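Ancylostoma secreted protein 1 (Necator americanus, PDB 3NT8) is a secreted hookworm protein with two CAP domains that is probably associated with the transition of infective larvae to parasitism. Local coordinates at residues R37-D42 / V117-T122; N133-D138 / G144-F149; D239-V244 / C372-C377; D259-N264 / T346-R351. One frame throughout, in Å; residues are numbered along the deposited sequence.

Contact 1: residues R37-D42 / V117-T122; sequences RQAFLD and VKIEPT
With CG of F40 swung beside its backbone N (chi1 -74°) and CG1 of I119 in the same setting (chi1 -66°), the phenyl ring and the branched isoleucine are brought together, the two side chains crossing at about a right angle. I119 comes over one face of the ring. Its CG2 methyl makes a CH-pi contact, 3.9 Å from the centroid of the F40 ring and displaced toward the rim, where I119 CG2 is 3.5 Å from F40 CE1. The other branch follows across the ring, with I119 CG1 3.7 Å from F40 CZ and I119 CD1 3.9 Å from F40 CE2. A39 adds only a loose touch at the margin. The contact joins helix 34-52 to helix 119-127 within the first CAP domain, an alpha-beta-alpha sandwich, and F40 also rests on V173 and C175 of strand 170-177 and on W74. At the start of the I119 helix, OG1 of T122 bonds back to the carbonyl O of K118 at 2.6 Å, an oxygen that the backbone N of T122 shares. W106 binds T122 OG1 through its indole NE1 and also lies against K118 in a cation-pi contact.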
# COMPACT_ATOMS: atom_id res chain seq x y z
N ARG A 37 -27.87 0.02 -0.97
CA ARG A 37 -26.60 0.67 -1.15
C ARG A 37 -26.32 1.52 0.08
O ARG A 37 -25.16 1.74 0.41
CB ARG A 37 -26.59 1.54 -2.37
CG ARG A 37 -26.77 0.82 -3.64
CD ARG A 37 -27.07 1.78 -4.79
NE ARG A 37 -26.95 1.09 -6.07
CZ ARG A 37 -27.99 0.58 -6.71
NH1 ARG A 37 -29.21 0.78 -6.23
NH2 ARG A 37 -27.80 -0.06 -7.85
N GLN A 38 -27.36 2.08 0.67
CA GLN A 38 -27.21 2.98 1.78
C GLN A 38 -26.90 2.11 2.98
O GLN A 38 -26.12 2.49 3.78
CB GLN A 38 -28.50 3.80 1.93
CG GLN A 38 -28.41 4.94 2.96
CD GLN A 38 -27.62 6.11 2.41
OE1 GLN A 38 -28.03 6.69 1.39
NE2 GLN A 38 -26.47 6.43 3.01
N ALA A 39 -27.44 0.89 3.07
CA ALA A 39 -27.12 0.05 4.20
C ALA A 39 -25.66 -0.54 4.16
O ALA A 39 -25.04 -0.66 5.18
CB ALA A 39 -28.14 -1.03 4.41
N PHE A 40 -25.18 -0.92 2.99
CA PHE A 40 -23.77 -1.23 2.81
C PHE A 40 -22.87 -0.05 3.15
O PHE A 40 -21.90 -0.19 3.90
CB PHE A 40 -23.49 -1.65 1.37
CG PHE A 40 -23.98 -3.03 1.04
CD1 PHE A 40 -23.50 -4.13 1.72
CD2 PHE A 40 -24.91 -3.23 0.02
CE1 PHE A 40 -23.96 -5.41 1.38
CE2 PHE A 40 -25.35 -4.46 -0.34
CZ PHE A 40 -24.88 -5.56 0.34
N LEU A 41 -23.17 1.10 2.59
CA LEU A 41 -22.29 2.23 2.76
C LEU A 41 -22.24 2.71 4.21
O LEU A 41 -21.15 3.01 4.69
CB LEU A 41 -22.71 3.36 1.84
CG LEU A 41 -21.83 4.59 1.79
CD1 LEU A 41 -20.47 4.27 1.21
CD2 LEU A 41 -22.55 5.71 1.00
N ASP A 42 -23.40 2.83 4.87
CA ASP A 42 -23.48 3.33 6.24
C ASP A 42 -22.78 2.40 7.23
O ASP A 42 -22.07 2.84 8.17
CB ASP A 42 -24.96 3.48 6.65
CG ASP A 42 -25.63 4.67 6.00
OD1 ASP A 42 -24.93 5.50 5.35
OD2 ASP A 42 -26.87 4.79 6.16
N VAL A 117 -32.33 -8.54 4.20
CA VAL A 117 -32.18 -8.79 5.66
C VAL A 117 -30.90 -9.51 6.02
O VAL A 117 -30.52 -9.62 7.20
CB VAL A 117 -33.41 -9.45 6.31
CG1 VAL A 117 -34.65 -8.54 6.06
CG2 VAL A 117 -33.62 -10.88 5.77
N LYS A 118 -30.21 -9.97 4.97
CA LYS A 118 -28.93 -10.61 5.15
C LYS A 118 -27.77 -9.64 5.01
O LYS A 118 -26.59 -10.06 5.12
CB LYS A 118 -28.80 -11.78 4.17
CG LYS A 118 -29.57 -13.00 4.58
CD LYS A 118 -28.90 -13.75 5.74
CE LYS A 118 -29.81 -14.80 6.29
NZ LYS A 118 -29.13 -15.52 7.39
N ILE A 119 -28.05 -8.36 4.77
CA ILE A 119 -26.96 -7.41 4.63
C ILE A 119 -26.23 -7.18 5.97
O ILE A 119 -25.01 -7.15 6.00
CB ILE A 119 -27.38 -6.04 4.02
CG1 ILE A 119 -27.83 -6.18 2.56
CG2 ILE A 119 -26.16 -5.04 4.11
CD1 ILE A 119 -28.46 -4.85 2.04
N GLU A 120 -26.97 -7.02 7.04
CA GLU A 120 -26.40 -6.67 8.30
C GLU A 120 -25.61 -7.81 8.93
O GLU A 120 -24.50 -7.60 9.40
CB GLU A 120 -27.47 -6.10 9.25
CG GLU A 120 -26.89 -5.35 10.52
CD GLU A 120 -26.31 -6.25 11.63
OE1 GLU A 120 -26.71 -7.46 11.81
OE2 GLU A 120 -25.43 -5.72 12.37
N PRO A 121 -26.19 -9.02 8.95
CA PRO A 121 -25.44 -10.10 9.53
C PRO A 121 -24.25 -10.50 8.66
O PRO A 121 -23.31 -11.07 9.20
CB PRO A 121 -26.50 -11.23 9.67
CG PRO A 121 -27.45 -10.95 8.55
CD PRO A 121 -27.58 -9.42 8.64
N THR A 122 -24.29 -10.25 7.34
CA THR A 122 -23.09 -10.46 6.50
C THR A 122 -21.93 -9.53 6.89
O THR A 122 -20.78 -9.96 7.11
CB THR A 122 -23.35 -10.27 5.00
OG1 THR A 122 -24.33 -11.21 4.62
CG2 THR A 122 -22.08 -10.53 4.17

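Contact 2: residues N133-D138 / G144-F149; sequences NGVGPD and GGLFAF
The side-chain amide of N133 lies against the backbone of G144 and G145: its CG is 3.3 Å from the carbonyl O of G144, and its ND2 is 3.5 Å from the O of G145. Neither approach is a hydrogen bond; ND2 of N133 instead donates to the carbonyl O of G129, within helix 129-133, which fixes the amide beside the glycine pair. Deeper in, CD2 of L146 sits 3.5 Å from the carbonyl O of G134 and meets the CG2 methyl of V135 at 4.1 Å. That same methyl of V135 is 4.0 Å from CE2 of F149, the valine and phenylalanine side chains crossing at about a right angle. V135 is able to touch both because its CG1 is anti to the backbone N (chi1 170°), leaving CG2 on the side of L146 and F149. The two segments are the ends of the connection between helix 129-133 and helix 147-153 in the first CAP domain. Glycine suits the bends: G134, just after the first helix, has positive phi, as do G144 and G145 before the second. Further out, W127 meets F149 edge-to-face, A130 touches both V135 and F149, M188 lies against V135, and Y141 packs on L146.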
# COMPACT_ATOMS: atom_id res chain seq x y z
N ASN A 133 -10.62 -12.22 17.38
CA ASN A 133 -9.18 -12.59 17.33
C ASN A 133 -8.19 -11.57 17.90
O ASN A 133 -7.15 -11.91 18.44
CB ASN A 133 -8.79 -12.85 15.88
CG ASN A 133 -9.55 -14.00 15.29
OD1 ASN A 133 -9.38 -15.15 15.71
ND2 ASN A 133 -10.43 -13.70 14.29
N GLY A 134 -8.51 -10.30 17.72
CA GLY A 134 -7.73 -9.21 18.28
C GLY A 134 -6.90 -8.69 17.14
O GLY A 134 -6.82 -9.33 16.11
N VAL A 135 -6.30 -7.53 17.35
CA VAL A 135 -5.44 -6.86 16.38
C VAL A 135 -4.14 -6.51 17.15
O VAL A 135 -4.19 -6.00 18.29
CB VAL A 135 -6.10 -5.56 15.85
CG1 VAL A 135 -5.15 -4.74 15.04
CG2 VAL A 135 -7.36 -5.85 14.99
N GLY A 136 -3.00 -6.81 16.52
CA GLY A 136 -1.65 -6.44 16.98
C GLY A 136 -1.38 -4.95 17.33
O GLY A 136 -2.07 -4.05 16.84
N PRO A 137 -0.35 -4.70 18.18
CA PRO A 137 -0.15 -3.37 18.81
C PRO A 137 0.04 -2.18 17.81
O PRO A 137 -0.22 -1.00 18.22
CB PRO A 137 1.08 -3.58 19.71
CG PRO A 137 1.88 -4.73 19.02
CD PRO A 137 0.76 -5.64 18.49
N ASP A 138 0.47 -2.47 16.56
CA ASP A 138 0.64 -1.45 15.53
C ASP A 138 -0.52 -1.50 14.45
O ASP A 138 -0.44 -0.87 13.41
CB ASP A 138 2.00 -1.59 14.86
CG ASP A 138 3.19 -1.44 15.83
OD1 ASP A 138 3.04 -0.76 16.89
OD2 ASP A 138 4.27 -1.99 15.50
N GLY A 144 -4.40 -14.44 10.91
CA GLY A 144 -5.18 -15.08 11.96
C GLY A 144 -6.65 -14.69 11.97
O GLY A 144 -7.19 -14.42 13.05
N GLY A 145 -7.33 -14.67 10.80
CA GLY A 145 -8.80 -14.38 10.74
C GLY A 145 -9.22 -12.91 10.65
O GLY A 145 -10.35 -12.53 10.98
N LEU A 146 -8.30 -12.04 10.20
CA LEU A 146 -8.61 -10.60 10.00
C LEU A 146 -8.87 -10.25 8.53
O LEU A 146 -9.04 -9.07 8.14
CB LEU A 146 -7.45 -9.73 10.57
CG LEU A 146 -7.26 -9.82 12.10
CD1 LEU A 146 -5.90 -9.27 12.53
CD2 LEU A 146 -8.33 -9.21 12.94
N PHE A 147 -8.87 -11.25 7.66
CA PHE A 147 -8.99 -10.95 6.23
C PHE A 147 -10.15 -10.03 5.91
O PHE A 147 -9.99 -9.01 5.21
CB PHE A 147 -9.18 -12.21 5.43
CG PHE A 147 -9.32 -11.95 3.95
CD1 PHE A 147 -8.20 -11.65 3.16
CD2 PHE A 147 -10.57 -11.96 3.35
CE1 PHE A 147 -8.33 -11.38 1.79
CE2 PHE A 147 -10.70 -11.70 1.96
CZ PHE A 147 -9.58 -11.39 1.21
N ALA A 148 -11.33 -10.41 6.35
CA ALA A 148 -12.53 -9.72 6.00
C ALA A 148 -12.62 -8.35 6.72
O ALA A 148 -13.07 -7.41 6.12
CB ALA A 148 -13.76 -10.65 6.30
N PHE A 149 -12.15 -8.27 7.96
CA PHE A 149 -12.08 -7.03 8.72
C PHE A 149 -11.12 -6.02 8.12
O PHE A 149 -11.47 -4.85 8.09
CB PHE A 149 -11.74 -7.32 10.20
CG PHE A 149 -11.38 -6.08 11.04
CD1 PHE A 149 -12.38 -5.29 11.59
CD2 PHE A 149 -10.04 -5.73 11.28
CE1 PHE A 149 -12.08 -4.15 12.37
CE2 PHE A 149 -9.70 -4.58 12.07
CZ PHE A 149 -10.72 -3.78 12.61

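Contact 3: residues D239-V244 / C372-C377; sequences DTFLSV and CAVVFC
C372, at the start of the segment 372-377, meets F241 of helix 235-253 over one face of its ring. The CB of C372 is 3.3 Å from F241 CD2 and makes a CH-pi contact, 3.5 Å from the ring centroid. Its sulfur lies over the same ring: C372 SG is 3.6 Å from the F241 centroid, 18° off the ring normal, a sulfur-aromatic contact. Because SG stands beside the backbone N of C372 (chi1 -60°), it extends over the CG end of the ring, while CB covers CD2 and CE2. This sulfur is already engaged in a disulfide with C385 of the adjacent strand 381-388, and F241 touches C385 as well as A322 and S326 of helix 318-330. Two residues on, V374 faces the helix again, as alternation along a strand requires. Its CG2 reaches the edge of the ring near its plane, 3.9 Å from F241 CE2. Beyond it the strand leaves the helix, and C377 forms a disulfide with C291. A helix laid by an aromatic side chain on a central strand joined by a disulfide to its neighbour is part of the alpha-beta-alpha sandwich of the second CAP domain.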
# COMPACT_ATOMS: atom_id res chain seq x y z
N ASP A 239 6.78 10.93 -8.58
CA ASP A 239 6.92 11.63 -7.29
C ASP A 239 6.58 10.73 -6.09
O ASP A 239 7.11 10.92 -5.01
CB ASP A 239 6.05 12.87 -7.22
CG ASP A 239 6.41 13.90 -8.27
OD1 ASP A 239 7.61 14.05 -8.62
OD2 ASP A 239 5.47 14.61 -8.70
N THR A 240 5.69 9.78 -6.27
CA THR A 240 5.48 8.82 -5.24
C THR A 240 6.75 8.02 -4.92
O THR A 240 7.22 8.01 -3.77
CB THR A 240 4.30 7.94 -5.53
OG1 THR A 240 3.16 8.78 -5.70
CG2 THR A 240 4.02 7.04 -4.36
N PHE A 241 7.32 7.35 -5.92
CA PHE A 241 8.57 6.60 -5.70
C PHE A 241 9.64 7.46 -5.10
O PHE A 241 10.33 7.00 -4.18
CB PHE A 241 9.11 5.97 -6.98
CG PHE A 241 8.42 4.67 -7.39
CD1 PHE A 241 8.57 3.52 -6.64
CD2 PHE A 241 7.69 4.60 -8.58
CE1 PHE A 241 7.95 2.29 -7.02
CE2 PHE A 241 7.07 3.40 -8.97
CZ PHE A 241 7.22 2.26 -8.20
N LEU A 242 9.80 8.69 -5.62
CA LEU A 242 10.93 9.52 -5.30
C LEU A 242 10.83 10.03 -3.88
O LEU A 242 11.83 9.98 -3.15
CB LEU A 242 11.12 10.65 -6.33
CG LEU A 242 12.33 11.58 -6.20
CD1 LEU A 242 13.62 10.85 -6.43
CD2 LEU A 242 12.23 12.82 -7.14
N SER A 243 9.63 10.49 -3.48
CA SER A 243 9.38 11.00 -2.14
C SER A 243 9.44 9.87 -1.11
O SER A 243 10.03 10.08 -0.05
CB SER A 243 8.04 11.70 -2.03
OG SER A 243 7.00 10.77 -2.33
N VAL A 244 8.82 8.73 -1.40
CA VAL A 244 8.89 7.58 -0.48
C VAL A 244 10.34 7.10 -0.29
O VAL A 244 10.76 6.82 0.83
CB VAL A 244 7.95 6.42 -0.85
CG1 VAL A 244 8.13 5.26 0.16
CG2 VAL A 244 6.48 6.88 -0.83
N CYS A 372 11.63 4.34 -12.17
CA CYS A 372 10.77 3.18 -11.88
C CYS A 372 9.71 2.96 -12.96
O CYS A 372 9.45 3.87 -13.77
CB CYS A 372 10.08 3.36 -10.53
SG CYS A 372 11.21 3.50 -9.15
N ALA A 373 9.08 1.78 -12.95
CA ALA A 373 7.96 1.50 -13.83
C ALA A 373 6.88 0.71 -13.12
O ALA A 373 7.17 -0.09 -12.28
CB ALA A 373 8.42 0.78 -15.10
N VAL A 374 5.62 0.94 -13.46
CA VAL A 374 4.53 0.09 -13.00
C VAL A 374 3.76 -0.32 -14.26
O VAL A 374 3.20 0.54 -14.99
CB VAL A 374 3.55 0.82 -11.99
CG1 VAL A 374 2.48 -0.13 -11.49
CG2 VAL A 374 4.25 1.35 -10.76
N VAL A 375 3.72 -1.63 -14.51
CA VAL A 375 3.22 -2.17 -15.80
C VAL A 375 2.03 -3.06 -15.47
O VAL A 375 2.12 -3.91 -14.54
CB VAL A 375 4.31 -2.98 -16.59
CG1 VAL A 375 3.79 -3.36 -18.01
CG2 VAL A 375 5.57 -2.18 -16.77
N PHE A 376 0.92 -2.88 -16.19
CA PHE A 376 -0.23 -3.78 -15.98
C PHE A 376 -0.05 -5.02 -16.84
O PHE A 376 -0.18 -4.96 -18.07
CB PHE A 376 -1.56 -3.12 -16.28
CG PHE A 376 -1.88 -1.90 -15.40
CD1 PHE A 376 -1.47 -1.82 -14.08
CD2 PHE A 376 -2.65 -0.87 -15.90
CE1 PHE A 376 -1.78 -0.71 -13.29
CE2 PHE A 376 -2.96 0.25 -15.12
CZ PHE A 376 -2.50 0.31 -13.78
N CYS A 377 0.30 -6.13 -16.21
CA CYS A 377 0.47 -7.36 -16.93
C CYS A 377 -0.83 -8.16 -16.77
O CYS A 377 -1.65 -7.84 -15.89
CB CYS A 377 1.70 -8.10 -16.40
SG CYS A 377 3.31 -7.23 -16.73

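Contact 4: residues D259-N264 / T346-R351; sequences DALGGN and TALWNR
Apolar touching between L261 and L348 is slight but direct: CD1 of L261 stands 3.9 Å from CD2 of L348, and the two leucine side chains run antiparallel past one another. They join the turn 259-262, in the loop between helix 235-253 and strand 275-276, to the end of the short helix 346-349 in the second CAP domain. The same CD1 methyl of L261 also approaches the guanidinium of R351 obliquely, 4.0 Å from NH1. L348 CD2 lies over the centre of one face of that guanidinium, about 3.5 Å above its plane.

Polar bonds form inside each segment and to residues 336-339, not between the segments. NE of R351 donates to the carbonyl O of L348 at 2.9 Å, in the carbonyl plane and on a lone pair, and a bend at chi3 (-54°) folds the arginine back to reach it. NH1 and NH2 of R351 bind the carbonyl oxygens of Y336 and G337. In the turn, the backbone N of L261 donates its N-H to OD1 of D259 at 2.8 Å, making an Asx turn within the type I beta turn from D259 to G262. D259 also accepts from the backbone N atoms of V338 and G339.

Both segments are thus tied to residues 336-339, and this surface contact is probably positioned more by those polar bonds than by the leucine methyls.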
# COMPACT_ATOMS: atom_id res chain seq x y z
N ASP A 259 15.59 -1.37 13.71
CA ASP A 259 16.31 -2.47 13.14
C ASP A 259 15.93 -3.70 13.92
O ASP A 259 16.01 -3.70 15.17
CB ASP A 259 17.80 -2.21 13.24
CG ASP A 259 18.66 -3.25 12.46
OD1 ASP A 259 18.22 -4.39 12.32
OD2 ASP A 259 19.79 -2.93 12.00
N ALA A 260 15.52 -4.77 13.23
CA ALA A 260 15.16 -6.03 13.93
C ALA A 260 16.34 -6.65 14.67
O ALA A 260 16.14 -7.53 15.51
CB ALA A 260 14.58 -7.06 12.98
N LEU A 261 17.56 -6.23 14.34
CA LEU A 261 18.76 -6.78 14.96
C LEU A 261 19.25 -6.00 16.18
O LEU A 261 20.19 -6.44 16.88
CB LEU A 261 19.86 -7.04 13.94
CG LEU A 261 19.60 -8.31 13.12
CD1 LEU A 261 20.67 -8.39 12.14
CD2 LEU A 261 19.61 -9.57 14.01
N GLY A 262 18.59 -4.88 16.45
CA GLY A 262 18.79 -4.18 17.73
C GLY A 262 18.72 -2.67 17.58
O GLY A 262 19.50 -2.10 16.82
N GLY A 263 17.80 -2.03 18.30
CA GLY A 263 17.75 -0.56 18.37
C GLY A 263 17.37 -0.01 17.02
O GLY A 263 16.57 -0.62 16.30
N ASN A 264 17.96 1.14 16.67
CA ASN A 264 17.77 1.73 15.36
C ASN A 264 19.00 1.50 14.48
O ASN A 264 20.11 1.28 15.00
CB ASN A 264 17.46 3.23 15.41
CG ASN A 264 16.01 3.55 15.95
OD1 ASN A 264 15.12 2.72 16.00
ND2 ASN A 264 15.83 4.76 16.39
N THR A 346 27.40 -12.04 3.33
CA THR A 346 26.84 -13.26 2.78
C THR A 346 26.14 -14.01 3.91
O THR A 346 25.14 -14.67 3.65
CB THR A 346 27.92 -14.14 1.99
OG1 THR A 346 28.93 -14.61 2.89
CG2 THR A 346 28.61 -13.32 0.92
N ALA A 347 26.62 -13.87 5.15
CA ALA A 347 25.98 -14.44 6.34
C ALA A 347 24.55 -13.91 6.57
O ALA A 347 23.65 -14.72 6.89
CB ALA A 347 26.84 -14.26 7.59
N LEU A 348 24.36 -12.59 6.43
CA LEU A 348 23.00 -12.00 6.52
C LEU A 348 22.14 -12.29 5.31
O LEU A 348 20.92 -12.35 5.41
CB LEU A 348 23.04 -10.48 6.68
CG LEU A 348 23.44 -9.85 8.01
CD1 LEU A 348 23.63 -8.41 7.70
CD2 LEU A 348 22.41 -9.99 9.09
N TRP A 349 22.79 -12.38 4.15
CA TRP A 349 22.10 -12.68 2.88
C TRP A 349 21.51 -14.10 2.90
O TRP A 349 20.31 -14.31 2.60
CB TRP A 349 23.09 -12.58 1.70
CG TRP A 349 22.41 -12.61 0.37
CD1 TRP A 349 21.96 -13.73 -0.30
CD2 TRP A 349 22.06 -11.48 -0.45
NE1 TRP A 349 21.37 -13.36 -1.48
CE2 TRP A 349 21.41 -11.98 -1.60
CE3 TRP A 349 22.21 -10.09 -0.31
CZ2 TRP A 349 20.92 -11.15 -2.61
CZ3 TRP A 349 21.74 -9.28 -1.32
CH2 TRP A 349 21.10 -9.81 -2.45
N ASN A 350 22.33 -15.06 3.30
CA ASN A 350 21.97 -16.45 3.18
C ASN A 350 21.06 -16.93 4.31
O ASN A 350 20.86 -18.14 4.48
CB ASN A 350 23.23 -17.29 3.07
CG ASN A 350 24.03 -16.94 1.84
OD1 ASN A 350 23.48 -16.57 0.79
ND2 ASN A 350 25.35 -17.08 1.95
N ARG A 351 20.51 -15.99 5.08
CA ARG A 351 19.63 -16.34 6.19
C ARG A 351 18.37 -17.00 5.62
O ARG A 351 17.83 -16.57 4.61
CB ARG A 351 19.28 -15.12 7.05
CG ARG A 351 20.28 -14.83 8.16
CD ARG A 351 19.90 -13.56 8.91
NE ARG A 351 19.72 -12.41 8.02
CZ ARG A 351 19.22 -11.23 8.42
NH1 ARG A 351 18.89 -11.05 9.69
NH2 ARG A 351 19.08 -10.22 7.57

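Contacts 1 and 3 are buried and lie in the first and second CAP domains respectively, on opposite sides of the chain's centre, with centres about 36 Å apart. Each uses a phenylalanine from the long first helix of its domain, yet the partner differs: an isoleucine of another helix in contact 1, a disulfide cysteine and a valine of a sheet strand in contact 3. Contacts 2 and 4 involve loops nearer the surface and mix apolar touches with polar groups held by bonds outside the pairing. Contact 2 is partly buried, lined with glycines, and belongs to the first domain. Contact 4, the smallest, shares the second domain with contact 3.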